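Local structure of GH3 beta-N-acetylglucosaminidase (Paenibacillaceae, 6K5J) at residues Leu384-Pro395 and Ile448-Tyr456; Arg409-Leu417 and Asn505-Ala514. The protein probably removes terminal N-acetylglucosamine units from beta-linked chains, such as chitin oligosaccharides, as a family 3 glycoside hydrolase. All blocks are in the same frame, centred on the assembly; numbering follows the deposited sequence.

Both contacts are built on one mixed six-stranded sheet: one lies within it, the other packs against it. Their centres are 13 Å apart. Interaction 1 joins the neighbouring parallel strands 390-396 and 450-455 inside that sheet. Interaction 2 packs helix 413-419 on helix 507-517. The segments alternate along the chain: 384-395, 409-417, 448-456, then 505-514. The two contacts touch directly. Trp394 meets Thr412, Leu413 and Met510, and Val454 CG2 lies 3.7 Å from Leu413 CD2. The helix pair therefore packs against the sheet face that carries Val452 and Val454, and together they form one continuous alpha/beta core.

Interaction 1: Leu384-Pro395 and Ile448-Tyr456; sequences LDKTKPVLVVWP and ISQVVVVSY
Gln450 reaches across to the turn before strand 390-395 and binds it with both ends of its amide. CG stands anti to the carbonyl carbon (chi1 -77°), and the chain runs extended from there to the 385-389 backbone. Gln450 OE1 accepts from Asp385 N at 2.7 Å, in the carbonyl plane and on a lone pair. Gln450 NE2 donates to Pro389 O at 3.0 Å; the oxygen lies in the amide plane, but the nitrogen stands above the Pro389 carbonyl plane. A second bond from Gln450 NE2, to Asp385 O at 3.2 Å, is more bent. Lys388 N reaches Asp385 O from the opposite face and closes a type I turn. A water bridges Pro389 O and Gln450 N. With an alanine in place of Gln450, Asp385 N would probably lose its acceptor, Pro389 O and Asp385 O one donor each, and the turn would be freer to shift.

Beyond the turn the strands run parallel, linked by four backbone hydrogen bonds from Leu391 N to Val393 O. Leu391 and Val393 lie side by side with Val451 and Val453 on one face, where Val393 CG2 meets Val453 CG2 at 3.9 Å. On the other face Val452 CG2 touches Leu384 CD2 at 4.0 Å and Val390 CG1. Farther on, Val454 CG2 meets the Trp394 ring at CE3, 3.9 Å away. Trp394 CG is anti to the backbone N (chi1 180°), which lays the indole alongside Val454. Pro395 CD covers one indole face, offset toward the rim. Pro395 CG rests on Tyr456 CB at 3.6 Å; the hydroxyl of Tyr456 bonds Arg485. The contact thus pairs a buried amide, matched at both ends by backbone groups, with valines on both faces of two neighbouring strands inside the six-stranded sheet.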
loop_
_atom_site.group_PDB
_atom_site.type_symbol
_atom_site.label_atom_id
_atom_site.label_comp_id
_atom_site.label_asym_id
_atom_site.label_seq_id
_atom_site.Cartn_x
_atom_site.Cartn_y
_atom_site.Cartn_z
ATOM N N LEU A 384 -31.504 -5.309 6.632
ATOM C CA LEU A 384 -31.945 -6.610 6.148
ATOM C C LEU A 384 -33.057 -7.181 7.026
ATOM O O LEU A 384 -33.070 -6.990 8.244
ATOM C CB LEU A 384 -30.762 -7.579 6.111
ATOM C CG LEU A 384 -29.618 -7.235 5.153
ATOM C CD1 LEU A 384 -28.443 -8.176 5.389
ATOM C CD2 LEU A 384 -30.072 -7.304 3.708
ATOM N N ASP A 385 -33.986 -7.897 6.396
ATOM C CA ASP A 385 -35.041 -8.625 7.102
ATOM C C ASP A 385 -34.525 -10.030 7.409
ATOM O O ASP A 385 -34.361 -10.851 6.502
ATOM C CB ASP A 385 -36.313 -8.652 6.256
ATOM C CG ASP A 385 -37.481 -9.365 6.937
ATOM O OD1 ASP A 385 -37.283 -10.074 7.945
ATOM O OD2 ASP A 385 -38.614 -9.212 6.443
ATOM N N LYS A 386 -34.271 -10.304 8.692
ATOM C CA LYS A 386 -33.678 -11.574 9.097
ATOM C C LYS A 386 -34.582 -12.766 8.810
ATOM O O LYS A 386 -34.092 -13.900 8.748
ATOM C CB LYS A 386 -33.329 -11.532 10.585
ATOM C CG LYS A 386 -32.367 -12.615 11.034
ATOM C CD LYS A 386 -31.941 -12.379 12.473
ATOM C CE LYS A 386 -31.117 -13.523 12.999
ATOM N NZ LYS A 386 -30.671 -13.259 14.395
ATOM N N THR A 387 -35.883 -12.540 8.636
ATOM C CA THR A 387 -36.821 -13.618 8.343
ATOM C C THR A 387 -36.821 -14.021 6.876
ATOM O O THR A 387 -37.526 -14.972 6.507
ATOM C CB THR A 387 -38.236 -13.212 8.768
ATOM O OG1 THR A 387 -38.732 -12.186 7.896
ATOM C CG2 THR A 387 -38.219 -12.691 10.181
ATOM N N LYS A 388 -36.041 -13.339 6.035
ATOM C CA LYS A 388 -35.992 -13.660 4.623
ATOM C C LYS A 388 -34.566 -14.019 4.216
ATOM O O LYS A 388 -33.605 -13.547 4.837
ATOM C CB LYS A 388 -36.487 -12.480 3.777
ATOM C CG LYS A 388 -37.952 -12.131 3.970
ATOM C CD LYS A 388 -38.286 -10.837 3.247
ATOM C CE LYS A 388 -39.716 -10.837 2.721
ATOM N NZ LYS A 388 -40.720 -10.969 3.811
ATOM N N PRO A 389 -34.395 -14.846 3.184
ATOM C CA PRO A 389 -33.043 -15.168 2.712
ATOM C C PRO A 389 -32.348 -13.932 2.167
ATOM O O PRO A 389 -32.978 -12.943 1.787
ATOM C CB PRO A 389 -33.278 -16.198 1.595
ATOM C CG PRO A 389 -34.728 -16.593 1.709
ATOM C CD PRO A 389 -35.430 -15.431 2.317
ATOM N N VAL A 390 -31.025 -14.010 2.117
ATOM C CA VAL A 390 -30.190 -12.928 1.612
ATOM C C VAL A 390 -29.242 -13.512 0.576
ATOM O O VAL A 390 -28.527 -14.482 0.857
ATOM C CB VAL A 390 -29.394 -12.249 2.742
ATOM C CG1 VAL A 390 -28.641 -11.015 2.216
ATOM C CG2 VAL A 390 -30.313 -11.871 3.900
ATOM N N LEU A 391 -29.240 -12.936 -0.614
ATOM C CA LEU A 391 -28.258 -13.280 -1.628
ATOM C C LEU A 391 -27.107 -12.284 -1.535
ATOM O O LEU A 391 -27.305 -11.084 -1.735
ATOM C CB LEU A 391 -28.882 -13.252 -3.021
ATOM C CG LEU A 391 -27.871 -13.478 -4.152
ATOM C CD1 LEU A 391 -27.272 -14.901 -4.089
ATOM C CD2 LEU A 391 -28.503 -13.207 -5.499
ATOM N N VAL A 392 -25.914 -12.772 -1.222
ATOM C CA VAL A 392 -24.715 -11.944 -1.205
ATOM C C VAL A 392 -23.877 -12.291 -2.428
ATOM O O VAL A 392 -23.532 -13.462 -2.643
ATOM C CB VAL A 392 -23.903 -12.134 0.086
ATOM C CG1 VAL A 392 -22.606 -11.292 0.026
ATOM C CG2 VAL A 392 -24.749 -11.760 1.310
ATOM N N VAL A 393 -23.552 -11.280 -3.226
ATOM C CA VAL A 393 -22.684 -11.435 -4.387
ATOM C C VAL A 393 -21.285 -10.981 -3.986
ATOM O O VAL A 393 -21.075 -9.809 -3.652
ATOM C CB VAL A 393 -23.215 -10.644 -5.592
ATOM C CG1 VAL A 393 -22.393 -10.955 -6.837
ATOM C CG2 VAL A 393 -24.682 -10.983 -5.833
ATOM N N TRP A 394 -20.333 -11.907 -3.989
ATOM C CA TRP A 394 -19.017 -11.660 -3.411
ATOM C C TRP A 394 -17.967 -11.690 -4.509
ATOM O O TRP A 394 -17.824 -12.718 -5.190
ATOM C CB TRP A 394 -18.691 -12.688 -2.328
ATOM C CG TRP A 394 -17.334 -12.474 -1.714
ATOM C CD1 TRP A 394 -16.191 -13.178 -1.979
ATOM C CD2 TRP A 394 -16.976 -11.479 -0.746
ATOM N NE1 TRP A 394 -15.141 -12.676 -1.241
ATOM C CE2 TRP A 394 -15.596 -11.633 -0.476
ATOM C CE3 TRP A 394 -17.686 -10.464 -0.089
ATOM C CZ2 TRP A 394 -14.914 -10.823 0.436
ATOM C CZ3 TRP A 394 -17.002 -9.653 0.815
ATOM C CH2 TRP A 394 -15.630 -9.838 1.063
ATOM N N PRO A 395 -17.212 -10.611 -4.712
ATOM C CA PRO A 395 -16.219 -10.578 -5.788
ATOM C C PRO A 395 -14.861 -11.087 -5.337
ATOM O O PRO A 395 -14.450 -10.915 -4.190
ATOM C CB PRO A 395 -16.153 -9.083 -6.127
ATOM C CG PRO A 395 -16.315 -8.417 -4.758
ATOM C CD PRO A 395 -17.250 -9.341 -3.957
ATOM N N ILE A 448 -34.431 -14.989 -4.774
ATOM C CA ILE A 448 -34.106 -14.343 -3.503
ATOM C C ILE A 448 -34.156 -12.837 -3.739
ATOM O O ILE A 448 -33.313 -12.291 -4.461
ATOM C CB ILE A 448 -32.733 -14.771 -2.966
ATOM C CG1 ILE A 448 -32.689 -16.294 -2.761
ATOM C CG2 ILE A 448 -32.425 -14.054 -1.657
ATOM C CD1 ILE A 448 -31.318 -16.847 -2.375
ATOM N N SER A 449 -35.132 -12.161 -3.130
ATOM C CA SER A 449 -35.347 -10.752 -3.456
ATOM C C SER A 449 -34.407 -9.812 -2.693
ATOM O O SER A 449 -34.085 -8.727 -3.202
ATOM C CB SER A 449 -36.811 -10.377 -3.205
ATOM O OG SER A 449 -36.990 -9.803 -1.928
ATOM N N GLN A 450 -33.962 -10.197 -1.494
ATOM C CA GLN A 450 -32.954 -9.440 -0.752
ATOM C C GLN A 450 -31.575 -9.745 -1.319
ATOM O O GLN A 450 -31.025 -10.827 -1.074
ATOM C CB GLN A 450 -32.977 -9.795 0.730
ATOM C CG GLN A 450 -34.087 -9.181 1.529
ATOM C CD GLN A 450 -33.840 -9.320 3.013
ATOM O OE1 GLN A 450 -33.899 -8.342 3.760
ATOM N NE2 GLN A 450 -33.552 -10.544 3.452
ATOM N N VAL A 451 -30.985 -8.778 -2.022
ATOM C CA VAL A 451 -29.686 -8.940 -2.665
ATOM C C VAL A 451 -28.734 -7.866 -2.151
ATOM O O VAL A 451 -29.068 -6.676 -2.166
ATOM C CB VAL A 451 -29.796 -8.866 -4.199
ATOM C CG1 VAL A 451 -28.415 -9.064 -4.827
ATOM C CG2 VAL A 451 -30.781 -9.926 -4.722
ATOM N N VAL A 452 -27.560 -8.289 -1.689
ATOM C CA VAL A 452 -26.451 -7.387 -1.387
ATOM C C VAL A 452 -25.320 -7.719 -2.346
ATOM O O VAL A 452 -24.740 -8.810 -2.273
ATOM C CB VAL A 452 -25.952 -7.512 0.062
ATOM C CG1 VAL A 452 -24.836 -6.477 0.313
ATOM C CG2 VAL A 452 -27.085 -7.355 1.070
ATOM N N VAL A 453 -24.975 -6.780 -3.216
ATOM C CA VAL A 453 -23.781 -6.927 -4.036
ATOM C C VAL A 453 -22.645 -6.192 -3.351
ATOM O O VAL A 453 -22.746 -4.986 -3.082
ATOM C CB VAL A 453 -23.981 -6.391 -5.459
ATOM C CG1 VAL A 453 -22.667 -6.534 -6.242
ATOM C CG2 VAL A 453 -25.102 -7.132 -6.144
ATOM N N VAL A 454 -21.574 -6.916 -3.059
ATOM C CA VAL A 454 -20.311 -6.295 -2.687
ATOM C C VAL A 454 -19.593 -5.968 -3.992
ATOM O O VAL A 454 -19.237 -6.868 -4.758
ATOM C CB VAL A 454 -19.479 -7.212 -1.785
ATOM C CG1 VAL A 454 -18.150 -6.559 -1.465
ATOM C CG2 VAL A 454 -20.228 -7.506 -0.491
ATOM N N SER A 455 -19.427 -4.678 -4.283
ATOM C CA SER A 455 -18.715 -4.292 -5.490
ATOM C C SER A 455 -17.221 -4.146 -5.200
ATOM O O SER A 455 -16.791 -3.968 -4.059
ATOM C CB SER A 455 -19.285 -2.996 -6.088
ATOM O OG SER A 455 -18.993 -1.851 -5.301
ATOM N N TYR A 456 -16.425 -4.258 -6.257
ATOM C CA TYR A 456 -14.970 -4.216 -6.127
ATOM C C TYR A 456 -14.440 -3.520 -7.377
ATOM O O TYR A 456 -14.293 -4.149 -8.429
ATOM C CB TYR A 456 -14.402 -5.621 -5.951
ATOM C CG TYR A 456 -12.919 -5.693 -5.644
ATOM C CD1 TYR A 456 -11.972 -5.407 -6.618
ATOM C CD2 TYR A 456 -12.465 -6.073 -4.385
ATOM C CE1 TYR A 456 -10.610 -5.476 -6.341
ATOM C CE2 TYR A 456 -11.106 -6.157 -4.106
ATOM C CZ TYR A 456 -10.190 -5.860 -5.084
ATOM O OH TYR A 456 -8.845 -5.943 -4.807
HETATM O O HOH W 1 -35.110 -12.407 0.277
#

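Interaction 2: Arg409-Leu417 and Asn505-Ala514; sequences RKETLGYWL and NTPSAMRALA
One face of the Trp416 indole lies against the aliphatic chain of Arg511; the guanidinium is nearly perpendicular to the ring and makes a salt bridge with Glu370. Arg511 CB makes a CH-pi contact 3.6 Å from the centroid of the Trp416 five-membered ring, 16° off its normal. Trp416 CG is anti to the carbonyl carbon (chi1 -68°), which lays the indole along helix 507-514. Tyr415 CD2 covers the opposite face.

Among apolar contacts, Ala514 CB meets Trp416 CB at 3.7 Å, Leu413 CD1 at 3.8 Å and Leu417 CD2. The Leu413 and Leu513 side chains cross at about a right angle, CD2 to CD2. Met510 CB touches Trp416 CD1 at 3.7 Å.

Among polar bonds, Arg409 NE donates to Asn505 OD1 at 2.8 Å; it comes from above the Asn505 carbonyl plane, while OD1 lies near the guanidinium plane. NH2 adds a weak bond and binds Gly87 O. A water joins Glu411 O to Asn505 O. Thr412 and Thr506 are N-caps; their hydroxyls also bond Glu426 and Glu504. Two threonine-capped helices thus pack on the Val452 and Val454 sheet face through Leu413, joined by apolar groups and the indole on Arg511, while a charged donor and a water tie their leading loops.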
loop_
_atom_site.group_PDB
_atom_site.type_symbol
_atom_site.label_atom_id
_atom_site.label_comp_id
_atom_site.label_asym_id
_atom_site.label_seq_id
_atom_site.Cartn_x
_atom_site.Cartn_y
_atom_site.Cartn_z
ATOM N N ARG A 409 -10.205 -14.090 0.815
ATOM C CA ARG A 409 -10.722 -13.677 2.113
ATOM C C ARG A 409 -11.719 -14.720 2.592
ATOM O O ARG A 409 -12.714 -14.985 1.910
ATOM C CB ARG A 409 -11.387 -12.298 2.029
ATOM C CG ARG A 409 -10.489 -11.209 1.443
ATOM C CD ARG A 409 -9.456 -10.685 2.452
ATOM N NE ARG A 409 -8.993 -9.352 2.071
ATOM C CZ ARG A 409 -7.931 -8.733 2.582
ATOM N NH1 ARG A 409 -7.179 -9.312 3.518
ATOM N NH2 ARG A 409 -7.614 -7.522 2.146
ATOM N N LYS A 410 -11.463 -15.295 3.768
ATOM C CA LYS A 410 -12.418 -16.231 4.358
ATOM C C LYS A 410 -13.558 -15.509 5.075
ATOM O O LYS A 410 -14.717 -15.938 5.002
ATOM C CB LYS A 410 -11.698 -17.171 5.327
ATOM C CG LYS A 410 -12.603 -18.243 5.924
ATOM C CD LYS A 410 -12.006 -18.822 7.193
ATOM C CE LYS A 410 -12.704 -18.283 8.435
ATOM N NZ LYS A 410 -13.870 -19.131 8.815
ATOM N N GLU A 411 -13.253 -14.424 5.788
ATOM C CA GLU A 411 -14.269 -13.703 6.562
ATOM C C GLU A 411 -14.974 -12.692 5.655
ATOM O O GLU A 411 -14.790 -11.474 5.742
ATOM C CB GLU A 411 -13.638 -13.036 7.780
ATOM C CG GLU A 411 -13.060 -14.010 8.812
ATOM C CD GLU A 411 -11.596 -14.354 8.572
ATOM O OE1 GLU A 411 -11.028 -13.974 7.524
ATOM O OE2 GLU A 411 -11.005 -15.000 9.458
ATOM N N THR A 412 -15.781 -13.241 4.750
ATOM C CA THR A 412 -16.559 -12.469 3.795
ATOM C C THR A 412 -17.745 -11.799 4.483
ATOM O O THR A 412 -18.059 -12.069 5.644
ATOM C CB THR A 412 -17.086 -13.380 2.683
ATOM O OG1 THR A 412 -17.996 -14.335 3.257
ATOM C CG2 THR A 412 -15.932 -14.118 1.987
ATOM N N LEU A 413 -18.434 -10.928 3.736
ATOM C CA LEU A 413 -19.684 -10.386 4.252
ATOM C C LEU A 413 -20.665 -11.508 4.573
ATOM O O LEU A 413 -21.339 -11.482 5.613
ATOM C CB LEU A 413 -20.290 -9.408 3.245
ATOM C CG LEU A 413 -21.689 -8.941 3.643
ATOM C CD1 LEU A 413 -21.616 -8.181 4.958
ATOM C CD2 LEU A 413 -22.278 -8.066 2.549
ATOM N N GLY A 414 -20.742 -12.514 3.696
ATOM C CA GLY A 414 -21.626 -13.640 3.952
ATOM C C GLY A 414 -21.247 -14.385 5.214
ATOM O O GLY A 414 -22.116 -14.805 5.981
ATOM N N TYR A 415 -19.941 -14.551 5.447
ATOM C CA TYR A 415 -19.448 -15.151 6.684
ATOM C C TYR A 415 -20.012 -14.439 7.910
ATOM O O TYR A 415 -20.525 -15.077 8.838
ATOM C CB TYR A 415 -17.918 -15.118 6.687
ATOM C CG TYR A 415 -17.266 -15.514 8.005
ATOM C CD1 TYR A 415 -16.942 -16.846 8.274
ATOM C CD2 TYR A 415 -16.970 -14.554 8.971
ATOM C CE1 TYR A 415 -16.345 -17.207 9.477
ATOM C CE2 TYR A 415 -16.369 -14.899 10.167
ATOM C CZ TYR A 415 -16.058 -16.229 10.413
ATOM O OH TYR A 415 -15.465 -16.574 11.602
ATOM N N TRP A 416 -19.932 -13.107 7.936
ATOM C CA TRP A 416 -20.396 -12.391 9.122
ATOM C C TRP A 416 -21.917 -12.392 9.221
ATOM O O TRP A 416 -22.472 -12.466 10.324
ATOM C CB TRP A 416 -19.853 -10.964 9.124
ATOM C CG TRP A 416 -18.374 -10.931 9.326
ATOM C CD1 TRP A 416 -17.431 -10.634 8.395
ATOM C CD2 TRP A 416 -17.670 -11.220 10.536
ATOM N NE1 TRP A 416 -16.173 -10.711 8.950
ATOM C CE2 TRP A 416 -16.296 -11.068 10.266
ATOM C CE3 TRP A 416 -18.070 -11.585 11.826
ATOM C CZ2 TRP A 416 -15.316 -11.259 11.243
ATOM C CZ3 TRP A 416 -17.103 -11.785 12.790
ATOM C CH2 TRP A 416 -15.737 -11.622 12.492
ATOM N N LEU A 417 -22.615 -12.284 8.092
ATOM C CA LEU A 417 -24.070 -12.347 8.158
ATOM C C LEU A 417 -24.522 -13.711 8.662
ATOM O O LEU A 417 -25.445 -13.805 9.482
ATOM C CB LEU A 417 -24.677 -12.039 6.794
ATOM C CG LEU A 417 -24.627 -10.576 6.351
ATOM C CD1 LEU A 417 -25.170 -10.451 4.950
ATOM C CD2 LEU A 417 -25.409 -9.680 7.318
ATOM N N ASN A 505 -11.985 -5.076 1.664
ATOM C CA ASN A 505 -12.705 -6.320 1.929
ATOM C C ASN A 505 -12.076 -7.111 3.075
ATOM O O ASN A 505 -12.147 -8.343 3.103
ATOM C CB ASN A 505 -12.797 -7.177 0.662
ATOM C CG ASN A 505 -11.448 -7.709 0.204
ATOM O OD1 ASN A 505 -10.411 -7.359 0.752
ATOM N ND2 ASN A 505 -11.465 -8.561 -0.822
ATOM N N THR A 506 -11.446 -6.410 4.016
ATOM C CA THR A 506 -10.801 -7.028 5.166
ATOM C C THR A 506 -11.822 -7.696 6.083
ATOM O O THR A 506 -13.013 -7.376 6.032
ATOM C CB THR A 506 -10.056 -5.972 5.972
ATOM O OG1 THR A 506 -10.994 -4.974 6.404
ATOM C CG2 THR A 506 -8.966 -5.315 5.139
ATOM N N PRO A 507 -11.371 -8.601 6.965
ATOM C CA PRO A 507 -12.316 -9.204 7.918
ATOM C C PRO A 507 -13.066 -8.179 8.750
ATOM O O PRO A 507 -14.290 -8.280 8.887
ATOM C CB PRO A 507 -11.411 -10.100 8.779
ATOM C CG PRO A 507 -10.308 -10.500 7.850
ATOM C CD PRO A 507 -10.043 -9.248 7.026
ATOM N N SER A 508 -12.364 -7.176 9.299
ATOM C CA SER A 508 -13.024 -6.224 10.185
ATOM C C SER A 508 -13.965 -5.299 9.426
ATOM O O SER A 508 -14.972 -4.862 9.989
ATOM C CB SER A 508 -11.989 -5.413 10.973
ATOM O OG SER A 508 -11.224 -4.579 10.119
ATOM N N ALA A 509 -13.657 -4.978 8.164
ATOM C CA ALA A 509 -14.556 -4.129 7.386
ATOM C C ALA A 509 -15.836 -4.875 7.040
ATOM O O ALA A 509 -16.924 -4.294 7.052
ATOM C CB ALA A 509 -13.866 -3.642 6.105
ATOM N N MET A 510 -15.730 -6.170 6.755
ATOM C CA MET A 510 -16.928 -6.930 6.431
ATOM C C MET A 510 -17.760 -7.213 7.674
ATOM O O MET A 510 -18.996 -7.262 7.591
ATOM C CB MET A 510 -16.539 -8.218 5.702
ATOM C CG MET A 510 -15.891 -7.967 4.318
ATOM S SD MET A 510 -16.941 -7.027 3.164
ATOM C CE MET A 510 -16.378 -5.317 3.382
ATOM N N ARG A 511 -17.113 -7.378 8.829
ATOM C CA ARG A 511 -17.855 -7.498 10.083
ATOM C C ARG A 511 -18.653 -6.235 10.355
ATOM O O ARG A 511 -19.850 -6.298 10.649
ATOM C CB ARG A 511 -16.906 -7.794 11.245
ATOM C CG ARG A 511 -17.587 -7.790 12.635
ATOM C CD ARG A 511 -16.553 -7.931 13.774
ATOM N NE ARG A 511 -17.183 -7.796 15.090
ATOM C CZ ARG A 511 -17.423 -6.640 15.699
ATOM N NH1 ARG A 511 -17.079 -5.492 15.124
ATOM N NH2 ARG A 511 -18.010 -6.632 16.899
ATOM N N ALA A 512 -18.002 -5.071 10.237
ATOM C CA ALA A 512 -18.676 -3.802 10.479
ATOM C C ALA A 512 -19.793 -3.579 9.472
ATOM O O ALA A 512 -20.877 -3.102 9.826
ATOM C CB ALA A 512 -17.663 -2.657 10.420
ATOM N N LEU A 513 -19.542 -3.918 8.207
ATOM C CA LEU A 513 -20.581 -3.777 7.197
ATOM C C LEU A 513 -21.796 -4.631 7.537
ATOM O O LEU A 513 -22.937 -4.179 7.398
ATOM C CB LEU A 513 -20.023 -4.158 5.828
ATOM C CG LEU A 513 -21.018 -4.186 4.679
ATOM C CD1 LEU A 513 -21.623 -2.787 4.466
ATOM C CD2 LEU A 513 -20.298 -4.667 3.434
ATOM N N ALA A 514 -21.569 -5.874 7.976
ATOM C CA ALA A 514 -22.683 -6.727 8.379
ATOM C C ALA A 514 -23.454 -6.107 9.535
ATOM O O ALA A 514 -24.691 -6.127 9.547
ATOM C CB ALA A 514 -22.171 -8.119 8.767
HETATM O O HOH W 2 -12.327 -10.572 4.777
#